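Local coordinates for 3-oxoacyl-(acyl-carrier protein) synthase II (Thermus thermophilus, PDB 1J3N) that probably catalyses the condensation of an acyl chain with malonyl units carried on acyl-carrier protein, the chain-lengthening step of fatty acid synthesis, and works as a homodimer, at residues Tyr74-Ala79 with Ala142-Arg147; Pro95-Thr100 with Glu179-Leu184; Gly164-Gly169 with Val256-Ser261. One frame throughout, in Å; residues are numbered along the deposited sequence.

Contact 1: residues Tyr74-Ala79 with Ala142-Arg147; sequences YALIAA and AHIAMR
Leu76 and Ile144 mark the closest backbone approach of two helical segments, 74-79 and 142-147, with 6.1 Å between their CA atoms; the short axes come within 9.6 Å and are inclined at 48°. The two side chains run antiparallel past one another, and Leu76 CD2 lies 3.7 Å from Ile144 CG1. Ile144 CG1 is anti to its carbonyl carbon (chi1 -71°), and the branch goes on to CD1, which rests 3.9 Å from Ala79 CB and equally far from Ala75 O. Leu76 CD2 also touches His143 CB, at 4.1 Å. An alanine in place of Ile144 would probably take from Leu76 CD2 and Ala79 CB the branch they pack on across the contact, and open a gap between the helices. The Arg147 chain, extended from CG to NE, brings NH1 near Leu76 O (3.9 Å). A water 2.7 Å from Leu76 O also lies in the guanidinium plane beside Arg147 NH1, though this leg is short and doubtful; NH1 has a firmer partner in Gln80 OE1. Beneath both helices, Ile144 packs on Thr100 and Val102 of strand 98-103 and Ala79 on Leu184 of strand 182-189, while the second subunit covers Ala142 and Ala145.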
ATOM      1  N   TYR A  74       4.656 -15.190  -8.100  1.00 18.71           N
ATOM      2  CA  TYR A  74       3.517 -14.995  -8.986  1.00 19.76           C
ATOM      3  C   TYR A  74       3.585 -13.636  -9.675  1.00 19.04           C
ATOM      4  O   TYR A  74       3.320 -13.522 -10.872  1.00 20.38           O
ATOM      5  CB  TYR A  74       2.204 -15.106  -8.210  1.00 19.36           C
ATOM      6  CG  TYR A  74       1.888 -16.495  -7.694  1.00 20.44           C
ATOM      7  CD1 TYR A  74       2.674 -17.595  -8.047  1.00 22.53           C
ATOM      8  CD2 TYR A  74       0.787 -16.711  -6.865  1.00 21.46           C
ATOM      9  CE1 TYR A  74       2.371 -18.874  -7.592  1.00 23.16           C
ATOM     10  CE2 TYR A  74       0.475 -17.990  -6.406  1.00 22.41           C
ATOM     11  CZ  TYR A  74       1.271 -19.064  -6.775  1.00 24.12           C
ATOM     12  OH  TYR A  74       0.959 -20.336  -6.333  1.00 27.49           O
ATOM     13  N   ALA A  75       3.946 -12.600  -8.932  1.00 18.58           N
ATOM     14  CA  ALA A  75       4.030 -11.263  -9.528  1.00 17.53           C
ATOM     15  C   ALA A  75       5.062 -11.185 -10.657  1.00 18.91           C
ATOM     16  O   ALA A  75       4.815 -10.558 -11.689  1.00 19.06           O
ATOM     17  CB  ALA A  75       4.357 -10.244  -8.467  1.00 15.28           C
ATOM     18  N   LEU A  76       6.223 -11.807 -10.456  1.00 19.79           N
ATOM     19  CA  LEU A  76       7.275 -11.791 -11.472  1.00 18.64           C
ATOM     20  C   LEU A  76       6.825 -12.552 -12.717  1.00 19.12           C
ATOM     21  O   LEU A  76       7.092 -12.135 -13.846  1.00 21.08           O
ATOM     22  CB  LEU A  76       8.571 -12.392 -10.903  1.00 17.97           C
ATOM     23  CG  LEU A  76       9.287 -11.500  -9.881  1.00 19.35           C
ATOM     24  CD1 LEU A  76      10.428 -12.240  -9.205  1.00 19.98           C
ATOM     25  CD2 LEU A  76       9.810 -10.268 -10.599  1.00 18.64           C
ATOM     26  N   ILE A  77       6.121 -13.660 -12.508  1.00 20.17           N
ATOM     27  CA  ILE A  77       5.627 -14.464 -13.617  1.00 19.55           C
ATOM     28  C   ILE A  77       4.571 -13.684 -14.405  1.00 19.91           C
ATOM     29  O   ILE A  77       4.603 -13.656 -15.639  1.00 18.92           O
ATOM     30  CB  ILE A  77       5.022 -15.793 -13.110  1.00 20.29           C
ATOM     31  CG1 ILE A  77       6.131 -16.677 -12.532  1.00 21.44           C
ATOM     32  CG2 ILE A  77       4.283 -16.505 -14.249  1.00 17.10           C
ATOM     33  CD1 ILE A  77       5.610 -17.924 -11.815  1.00 23.72           C
ATOM     34  N   ALA A  78       3.646 -13.045 -13.696  1.00 21.01           N
ATOM     35  CA  ALA A  78       2.596 -12.268 -14.359  1.00 22.93           C
ATOM     36  C   ALA A  78       3.185 -11.076 -15.103  1.00 21.30           C
ATOM     37  O   ALA A  78       2.747 -10.747 -16.202  1.00 21.61           O
ATOM     38  CB  ALA A  78       1.560 -11.794 -13.345  1.00 20.33           C
ATOM     39  N   ALA A  79       4.179 -10.429 -14.504  1.00 22.73           N
ATOM     40  CA  ALA A  79       4.821  -9.284 -15.140  1.00 21.98           C
ATOM     41  C   ALA A  79       5.520  -9.716 -16.425  1.00 21.97           C
ATOM     42  O   ALA A  79       5.459  -9.007 -17.430  1.00 23.43           O
ATOM     43  CB  ALA A  79       5.826  -8.632 -14.175  1.00 20.07           C
ATOM     44  N   ALA A 142       9.201  -4.070  -6.017  1.00 18.52           N
ATOM     45  CA  ALA A 142      10.654  -3.972  -5.964  1.00 18.33           C
ATOM     46  C   ALA A 142      11.360  -5.010  -6.827  1.00 19.47           C
ATOM     47  O   ALA A 142      12.302  -4.686  -7.553  1.00 19.08           O
ATOM     48  CB  ALA A 142      11.132  -4.100  -4.520  1.00 18.34           C
ATOM     49  N   HIS A 143      10.928  -6.263  -6.740  1.00 20.57           N
ATOM     50  CA  HIS A 143      11.566  -7.304  -7.526  1.00 20.76           C
ATOM     51  C   HIS A 143      11.357  -7.129  -9.013  1.00 20.93           C
ATOM     52  O   HIS A 143      12.236  -7.457  -9.805  1.00 18.13           O
ATOM     53  CB  HIS A 143      11.094  -8.687  -7.071  1.00 21.95           C
ATOM     54  CG  HIS A 143      11.935  -9.261  -5.980  1.00 21.08           C
ATOM     55  ND1 HIS A 143      13.248  -9.635  -6.181  1.00 21.30           N
ATOM     56  CD2 HIS A 143      11.682  -9.459  -4.666  1.00 19.56           C
ATOM     57  CE1 HIS A 143      13.766 -10.039  -5.037  1.00 20.70           C
ATOM     58  NE2 HIS A 143      12.837  -9.941  -4.100  1.00 23.19           N
ATOM     59  N   ILE A 144      10.197  -6.602  -9.401  1.00 21.87           N
ATOM     60  CA  ILE A 144       9.932  -6.382 -10.814  1.00 20.80           C
ATOM     61  C   ILE A 144      10.819  -5.249 -11.322  1.00 21.34           C
ATOM     62  O   ILE A 144      11.392  -5.336 -12.414  1.00 19.60           O
ATOM     63  CB  ILE A 144       8.440  -6.049 -11.055  1.00 21.40           C
ATOM     64  CG1 ILE A 144       7.586  -7.313 -10.840  1.00 22.17           C
ATOM     65  CG2 ILE A 144       8.252  -5.509 -12.459  1.00 21.32           C
ATOM     66  CD1 ILE A 144       6.094  -7.038 -10.610  1.00 20.87           C
ATOM     67  N   ALA A 145      10.929  -4.184 -10.529  1.00 22.13           N
ATOM     68  CA  ALA A 145      11.763  -3.040 -10.892  1.00 23.09           C
ATOM     69  C   ALA A 145      13.228  -3.450 -11.008  1.00 23.63           C
ATOM     70  O   ALA A 145      13.942  -2.996 -11.911  1.00 24.43           O
ATOM     71  CB  ALA A 145      11.620  -1.936  -9.851  1.00 22.50           C
ATOM     72  N   MET A 146      13.672  -4.302 -10.090  1.00 24.20           N
ATOM     73  CA  MET A 146      15.056  -4.766 -10.085  1.00 26.49           C
ATOM     74  C   MET A 146      15.379  -5.682 -11.259  1.00 26.69           C
ATOM     75  O   MET A 146      16.435  -5.560 -11.884  1.00 25.45           O
ATOM     76  CB  MET A 146      15.363  -5.490  -8.777  1.00 29.72           C
ATOM     77  CG  MET A 146      15.339  -4.582  -7.557  1.00 33.98           C
ATOM     78  SD  MET A 146      15.868  -5.406  -6.053  1.00 39.01           S
ATOM     79  CE  MET A 146      14.379  -6.237  -5.550  1.00 39.46           C
ATOM     80  N   ARG A 147      14.457  -6.584 -11.571  1.00 25.71           N
ATOM     81  CA  ARG A 147      14.662  -7.526 -12.657  1.00 27.51           C
ATOM     82  C   ARG A 147      14.828  -6.865 -14.021  1.00 26.48           C
ATOM     83  O   ARG A 147      15.655  -7.296 -14.826  1.00 25.32           O
ATOM     84  CB  ARG A 147      13.497  -8.522 -12.726  1.00 26.39           C
ATOM     85  CG  ARG A 147      13.765  -9.688 -13.667  1.00 28.12           C
ATOM     86  CD  ARG A 147      12.588 -10.646 -13.797  1.00 28.96           C
ATOM     87  NE  ARG A 147      13.000 -11.852 -14.511  1.00 33.87           N
ATOM     88  CZ  ARG A 147      12.172 -12.780 -14.982  1.00 36.60           C
ATOM     89  NH1 ARG A 147      10.861 -12.654 -14.826  1.00 34.50           N
ATOM     90  NH2 ARG A 147      12.662 -13.846 -15.602  1.00 35.46           N
TER
HETATM   91  O   HOH W   1       9.364 -10.719 -14.241  1.00 30.78           O

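Contact 2: residues Pro95-Thr100 with Glu179-Leu184; sequences PERVGT and EADLVL
The guanidinium of Arg97 has Ala180 CA over one face, 3.6 Å off the plane and nearer rim than centre, and the carboxylate of Asp181 at its edge. The grip is side-on: NE bonds Asp181 OD2 at 2.8 Å, nearly straight, and NH2 bonds Asp181 OD1 at 3.1 Å. Both nitrogens come from above the carboxylate plane, the two flat groups being 54° apart. The Arg97 chain, bent at chi2 and chi3, swings across to segment 179-184 to reach Asp181, whose OD1 also pairs with Arg2. Arg97 NH2 has a second acceptor in Gly178 O. The carbonyl of Arg97 takes two donors, Asp181 N at 2.9 Å and Leu182 N at 3.3 Å. From there the strands run parallel: Gly99 N bonds Leu182 O at 2.9 Å, and Leu184 N bonds Gly99 O at 3.1 Å. Because Gly99 lacks a side chain, Val183 CG2 can settle 4.0 Å from its CA, where a CB would be tight. Val98, Thr100, Leu182 and Leu184 share one face of the sheet; Val183 is on the other, against helix 163-176. Such a parallel pair, with helices on both faces, belongs to the layered alpha-beta core of the thiolase fold.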
ATOM      1  N   PRO A  95      13.984   3.037 -19.181  1.00 31.70           N
ATOM      2  CA  PRO A  95      13.823   2.559 -17.803  1.00 29.92           C
ATOM      3  C   PRO A  95      13.370   3.589 -16.774  1.00 29.28           C
ATOM      4  O   PRO A  95      12.703   3.238 -15.800  1.00 28.08           O
ATOM      5  CB  PRO A  95      15.194   1.965 -17.483  1.00 30.51           C
ATOM      6  CG  PRO A  95      16.125   2.778 -18.341  1.00 31.47           C
ATOM      7  CD  PRO A  95      15.373   2.852 -19.639  1.00 29.45           C
ATOM      8  N   GLU A  96      13.726   4.853 -16.983  1.00 28.31           N
ATOM      9  CA  GLU A  96      13.344   5.907 -16.055  1.00 28.94           C
ATOM     10  C   GLU A  96      11.880   6.282 -16.189  1.00 26.81           C
ATOM     11  O   GLU A  96      11.322   6.924 -15.303  1.00 24.26           O
ATOM     12  CB  GLU A  96      14.174   7.173 -16.285  1.00 30.44           C
ATOM     13  CG  GLU A  96      15.666   6.991 -16.126  1.00 34.68           C
ATOM     14  CD  GLU A  96      16.391   8.318 -16.006  1.00 36.75           C
ATOM     15  OE1 GLU A  96      16.057   9.254 -16.765  1.00 37.33           O
ATOM     16  OE2 GLU A  96      17.299   8.424 -15.154  1.00 38.21           O
ATOM     17  N   ARG A  97      11.266   5.879 -17.294  1.00 25.38           N
ATOM     18  CA  ARG A  97       9.874   6.218 -17.551  1.00 25.88           C
ATOM     19  C   ARG A  97       8.919   5.056 -17.320  1.00 24.89           C
ATOM     20  O   ARG A  97       7.727   5.147 -17.625  1.00 24.40           O
ATOM     21  CB  ARG A  97       9.741   6.747 -18.982  1.00 27.00           C
ATOM     22  CG  ARG A  97      10.631   7.964 -19.259  1.00 28.14           C
ATOM     23  CD  ARG A  97      10.283   9.103 -18.319  1.00 28.98           C
ATOM     24  NE  ARG A  97       8.869   9.451 -18.424  1.00 30.00           N
ATOM     25  CZ  ARG A  97       8.212  10.212 -17.555  1.00 30.13           C
ATOM     26  NH1 ARG A  97       8.836  10.717 -16.495  1.00 31.03           N
ATOM     27  NH2 ARG A  97       6.929  10.479 -17.755  1.00 30.70           N
ATOM     28  N   VAL A  98       9.450   3.965 -16.779  1.00 23.57           N
ATOM     29  CA  VAL A  98       8.642   2.792 -16.494  1.00 24.83           C
ATOM     30  C   VAL A  98       8.489   2.622 -14.993  1.00 21.86           C
ATOM     31  O   VAL A  98       9.478   2.518 -14.265  1.00 20.38           O
ATOM     32  CB  VAL A  98       9.262   1.507 -17.063  1.00 24.85           C
ATOM     33  CG1 VAL A  98       8.389   0.313 -16.693  1.00 26.63           C
ATOM     34  CG2 VAL A  98       9.381   1.614 -18.574  1.00 26.87           C
ATOM     35  N   GLY A  99       7.240   2.597 -14.544  1.00 21.80           N
ATOM     36  CA  GLY A  99       6.964   2.437 -13.131  1.00 18.11           C
ATOM     37  C   GLY A  99       6.434   1.052 -12.832  1.00 20.18           C
ATOM     38  O   GLY A  99       6.082   0.290 -13.743  1.00 18.59           O
ATOM     39  N   THR A 100       6.381   0.726 -11.546  1.00 20.43           N
ATOM     40  CA  THR A 100       5.901  -0.566 -11.088  1.00 20.62           C
ATOM     41  C   THR A 100       4.961  -0.346  -9.901  1.00 20.41           C
ATOM     42  O   THR A 100       5.241   0.468  -9.017  1.00 20.99           O
ATOM     43  CB  THR A 100       7.082  -1.476 -10.661  1.00 20.53           C
ATOM     44  OG1 THR A 100       7.900  -0.784  -9.721  1.00 19.94           O
ATOM     45  CG2 THR A 100       7.944  -1.848 -11.850  1.00 23.09           C
ATOM     46  N   GLU A 179       4.186  11.152 -14.306  1.00 29.44           N
ATOM     47  CA  GLU A 179       5.250  10.565 -13.485  1.00 28.95           C
ATOM     48  C   GLU A 179       5.864   9.340 -14.160  1.00 27.69           C
ATOM     49  O   GLU A 179       6.930   8.864 -13.766  1.00 26.02           O
ATOM     50  CB  GLU A 179       4.710  10.169 -12.100  1.00 27.76           C
ATOM     51  CG  GLU A 179       4.039  11.319 -11.344  1.00 31.05           C
ATOM     52  CD  GLU A 179       3.452  10.893 -10.009  1.00 32.04           C
ATOM     53  OE1 GLU A 179       2.769   9.847  -9.964  1.00 34.21           O
ATOM     54  OE2 GLU A 179       3.659  11.605  -9.002  1.00 33.71           O
ATOM     55  N   ALA A 180       5.183   8.838 -15.182  1.00 27.11           N
ATOM     56  CA  ALA A 180       5.646   7.672 -15.919  1.00 26.47           C
ATOM     57  C   ALA A 180       4.874   7.583 -17.224  1.00 25.01           C
ATOM     58  O   ALA A 180       3.789   8.155 -17.351  1.00 23.97           O
ATOM     59  CB  ALA A 180       5.422   6.397 -15.084  1.00 24.75           C
ATOM     60  N   ASP A 181       5.432   6.867 -18.197  1.00 23.96           N
ATOM     61  CA  ASP A 181       4.770   6.698 -19.484  1.00 25.29           C
ATOM     62  C   ASP A 181       4.205   5.297 -19.624  1.00 25.14           C
ATOM     63  O   ASP A 181       3.259   5.069 -20.374  1.00 25.27           O
ATOM     64  CB  ASP A 181       5.747   6.991 -20.618  1.00 24.55           C
ATOM     65  CG  ASP A 181       6.314   8.378 -20.515  1.00 26.62           C
ATOM     66  OD1 ASP A 181       5.510   9.293 -20.240  1.00 26.46           O
ATOM     67  OD2 ASP A 181       7.539   8.553 -20.700  1.00 26.77           O
ATOM     68  N   LEU A 182       4.791   4.362 -18.890  1.00 25.59           N
ATOM     69  CA  LEU A 182       4.336   2.981 -18.917  1.00 24.96           C
ATOM     70  C   LEU A 182       4.467   2.435 -17.499  1.00 23.57           C
ATOM     71  O   LEU A 182       5.427   2.747 -16.798  1.00 22.83           O
ATOM     72  CB  LEU A 182       5.196   2.177 -19.901  1.00 26.44           C
ATOM     73  CG  LEU A 182       4.677   0.818 -20.378  1.00 28.54           C
ATOM     74  CD1 LEU A 182       5.431   0.373 -21.617  1.00 26.28           C
ATOM     75  CD2 LEU A 182       4.815  -0.202 -19.253  1.00 30.20           C
ATOM     76  N   VAL A 183       3.497   1.633 -17.068  1.00 22.91           N
ATOM     77  CA  VAL A 183       3.541   1.062 -15.730  1.00 19.89           C
ATOM     78  C   VAL A 183       3.022  -0.376 -15.680  1.00 20.93           C
ATOM     79  O   VAL A 183       1.998  -0.697 -16.282  1.00 20.21           O
ATOM     80  CB  VAL A 183       2.705   1.910 -14.722  1.00 20.81           C
ATOM     81  CG1 VAL A 183       2.673   1.210 -13.356  1.00 17.54           C
ATOM     82  CG2 VAL A 183       3.303   3.317 -14.580  1.00 17.93           C
ATOM     83  N   LEU A 184       3.743  -1.248 -14.980  1.00 20.11           N
ATOM     84  CA  LEU A 184       3.283  -2.624 -14.820  1.00 21.81           C
ATOM     85  C   LEU A 184       2.540  -2.564 -13.486  1.00 19.74           C
ATOM     86  O   LEU A 184       3.145  -2.324 -12.445  1.00 20.48           O
ATOM     87  CB  LEU A 184       4.460  -3.606 -14.740  1.00 23.88           C
ATOM     88  CG  LEU A 184       5.401  -3.789 -15.940  1.00 27.95           C
ATOM     89  CD1 LEU A 184       6.405  -4.884 -15.611  1.00 27.15           C
ATOM     90  CD2 LEU A 184       4.622  -4.157 -17.192  1.00 27.22           C
TER

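Contact 3: residues Gly164-Gly169 with Val256-Ser261; sequences GADALG and VGFGRS
Gly169 and Asp166 of helix 163-176 meet Phe258 and Arg260 of strand 253-262 where the N-terminal and C-terminal family regions of the synthase come together; in relatives of this enzyme the corresponding helix starts next to the active-site cysteine. Gly169 CA sits squarely over the Phe258 ring, 3.4 Å from the centroid and 3° off the normal, a CH-pi contact, and the peptide that follows spreads across the same ring, with Gly169 C 3.5 Å from Phe258 CE2. A side chain on Gly169 would run into the ring, so the glycine allows the helix to come down onto the strand. Phe258 CB points toward the helix, and CG stands anti to the backbone N (chi1 178°). This is the layering expected of the thiolase fold, a helix sandwiched between sheets of two similar halves. At the ring edge, Asp166 OD1 lies in the Phe258 plane, 3.9 Å from CZ. The same oxygen receives Arg260 NH1 on its syn side at 2.7 Å; this buried salt bridge is bent, 135° at the hydrogen, and the two side chains cross at about a right angle. Phe258 CZ lies over one face of the Arg260 guanidinium. Asp166 OD2 is held by Thr159 and by Ser155 of the second subunit, while Arg260 NH2 pairs with Glu179 of that subunit.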
ATOM      1  N   GLY A 164      -6.026  -4.838  -6.100  1.00 23.93           N
ATOM      2  CA  GLY A 164      -5.795  -4.851  -7.532  1.00 23.86           C
ATOM      3  C   GLY A 164      -6.323  -3.655  -8.308  1.00 24.07           C
ATOM      4  O   GLY A 164      -5.671  -3.179  -9.242  1.00 22.05           O
ATOM      5  N   ALA A 165      -7.512  -3.181  -7.947  1.00 22.15           N
ATOM      6  CA  ALA A 165      -8.112  -2.045  -8.635  1.00 19.85           C
ATOM      7  C   ALA A 165      -7.487  -0.718  -8.181  1.00 20.16           C
ATOM      8  O   ALA A 165      -7.289   0.197  -8.979  1.00 19.45           O
ATOM      9  CB  ALA A 165      -9.612  -2.036  -8.394  1.00 17.28           C
ATOM     10  N   ASP A 166      -7.197  -0.630  -6.888  1.00 22.41           N
ATOM     11  CA  ASP A 166      -6.584   0.543  -6.278  1.00 22.47           C
ATOM     12  C   ASP A 166      -5.204   0.730  -6.935  1.00 23.14           C
ATOM     13  O   ASP A 166      -4.812   1.847  -7.296  1.00 21.72           O
ATOM     14  CB  ASP A 166      -6.428   0.286  -4.769  1.00 25.59           C
ATOM     15  CG  ASP A 166      -6.386   1.563  -3.939  1.00 28.71           C
ATOM     16  OD1 ASP A 166      -6.119   2.655  -4.487  1.00 29.46           O
ATOM     17  OD2 ASP A 166      -6.604   1.462  -2.712  1.00 27.90           O
ATOM     18  N   ALA A 167      -4.473  -0.372  -7.091  1.00 21.87           N
ATOM     19  CA  ALA A 167      -3.144  -0.324  -7.699  1.00 22.28           C
ATOM     20  C   ALA A 167      -3.210   0.126  -9.162  1.00 21.63           C
ATOM     21  O   ALA A 167      -2.409   0.942  -9.604  1.00 21.07           O
ATOM     22  CB  ALA A 167      -2.473  -1.699  -7.602  1.00 23.61           C
ATOM     23  N   LEU A 168      -4.168  -0.417  -9.909  1.00 21.28           N
ATOM     24  CA  LEU A 168      -4.336  -0.062 -11.314  1.00 20.91           C
ATOM     25  C   LEU A 168      -4.760   1.397 -11.460  1.00 20.25           C
ATOM     26  O   LEU A 168      -4.232   2.128 -12.297  1.00 19.76           O
ATOM     27  CB  LEU A 168      -5.369  -0.990 -11.975  1.00 19.97           C
ATOM     28  CG  LEU A 168      -4.809  -2.369 -12.351  1.00 21.43           C
ATOM     29  CD1 LEU A 168      -5.915  -3.303 -12.835  1.00 22.06           C
ATOM     30  CD2 LEU A 168      -3.752  -2.172 -13.440  1.00 20.46           C
ATOM     31  N   GLY A 169      -5.717   1.820 -10.641  1.00 21.79           N
ATOM     32  CA  GLY A 169      -6.173   3.198 -10.697  1.00 21.54           C
ATOM     33  C   GLY A 169      -5.070   4.153 -10.280  1.00 20.44           C
ATOM     34  O   GLY A 169      -4.973   5.266 -10.790  1.00 21.38           O
ATOM     35  N   VAL A 256     -10.468   4.545 -18.602  1.00 23.48           N
ATOM     36  CA  VAL A 256     -11.021   5.896 -18.535  1.00 23.98           C
ATOM     37  C   VAL A 256     -11.477   6.406 -17.162  1.00 24.36           C
ATOM     38  O   VAL A 256     -11.525   7.620 -16.926  1.00 24.07           O
ATOM     39  CB  VAL A 256     -12.212   6.012 -19.509  1.00 23.95           C
ATOM     40  CG1 VAL A 256     -11.753   5.697 -20.927  1.00 26.28           C
ATOM     41  CG2 VAL A 256     -13.303   5.043 -19.105  1.00 25.62           C
ATOM     42  N   GLY A 257     -11.822   5.504 -16.254  1.00 22.70           N
ATOM     43  CA  GLY A 257     -12.285   5.963 -14.957  1.00 22.02           C
ATOM     44  C   GLY A 257     -11.772   5.210 -13.751  1.00 22.03           C
ATOM     45  O   GLY A 257     -11.529   4.005 -13.811  1.00 23.06           O
ATOM     46  N   PHE A 258     -11.615   5.939 -12.650  1.00 22.30           N
ATOM     47  CA  PHE A 258     -11.137   5.392 -11.387  1.00 24.56           C
ATOM     48  C   PHE A 258     -11.958   6.035 -10.265  1.00 23.06           C
ATOM     49  O   PHE A 258     -11.983   7.256 -10.120  1.00 21.36           O
ATOM     50  CB  PHE A 258      -9.640   5.704 -11.232  1.00 24.70           C
ATOM     51  CG  PHE A 258      -9.036   5.235  -9.934  1.00 25.75           C
ATOM     52  CD1 PHE A 258      -9.399   4.013  -9.373  1.00 27.62           C
ATOM     53  CD2 PHE A 258      -8.058   5.999  -9.298  1.00 25.46           C
ATOM     54  CE1 PHE A 258      -8.787   3.555  -8.192  1.00 24.85           C
ATOM     55  CE2 PHE A 258      -7.444   5.555  -8.129  1.00 24.09           C
ATOM     56  CZ  PHE A 258      -7.807   4.331  -7.576  1.00 24.54           C
ATOM     57  N   GLY A 259     -12.662   5.214  -9.495  1.00 22.44           N
ATOM     58  CA  GLY A 259     -13.472   5.760  -8.421  1.00 21.49           C
ATOM     59  C   GLY A 259     -13.291   5.017  -7.119  1.00 20.99           C
ATOM     60  O   GLY A 259     -13.285   3.788  -7.087  1.00 21.50           O
ATOM     61  N   ARG A 260     -13.148   5.769  -6.037  1.00 21.52           N
ATOM     62  CA  ARG A 260     -12.952   5.174  -4.729  1.00 21.12           C
ATOM     63  C   ARG A 260     -13.801   5.815  -3.644  1.00 21.64           C
ATOM     64  O   ARG A 260     -14.168   6.984  -3.735  1.00 24.00           O
ATOM     65  CB  ARG A 260     -11.482   5.263  -4.342  1.00 19.57           C
ATOM     66  CG  ARG A 260     -10.593   4.302  -5.109  1.00 20.38           C
ATOM     67  CD  ARG A 260      -9.165   4.433  -4.641  1.00 19.09           C
ATOM     68  NE  ARG A 260      -8.687   5.801  -4.792  1.00 17.38           N
ATOM     69  CZ  ARG A 260      -7.451   6.200  -4.501  1.00 19.61           C
ATOM     70  NH1 ARG A 260      -6.566   5.326  -4.039  1.00 16.37           N
ATOM     71  NH2 ARG A 260      -7.098   7.471  -4.682  1.00 12.97           N
ATOM     72  N   SER A 261     -14.098   5.034  -2.614  1.00 20.04           N
ATOM     73  CA  SER A 261     -14.882   5.507  -1.494  1.00 19.89           C
ATOM     74  C   SER A 261     -14.632   4.575  -0.306  1.00 20.46           C
ATOM     75  O   SER A 261     -13.934   3.563  -0.438  1.00 20.28           O
ATOM     76  CB  SER A 261     -16.369   5.506  -1.851  1.00 20.43           C
ATOM     77  OG  SER A 261     -16.943   4.232  -1.631  1.00 22.22           O
TER

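Overall arrangement
Contacts 1 and 2 adjoin, their centres 14 Å apart, since the helices of contact 1 lie on the parallel strands of contact 2. Contact 3 is 18 Å from contact 2 and 21 Å from contact 1, centre to centre. Strands 98-103 and 182-189 lie in the sheet of the N-terminal half, 253-262 and 399-406 in that of the C-terminal half, the two being linked where 4-13 pairs with 253-262. Along the chain the order is 74-79, 95-100, 142-147, 164-169, 179-184, 256-261, so contact 2 interleaves with both others, whereas contact 1 closes before contact 3 opens. Contact 3 alone joins the two halves. All three touch the second subunit, tying the layered core to the homodimer interface.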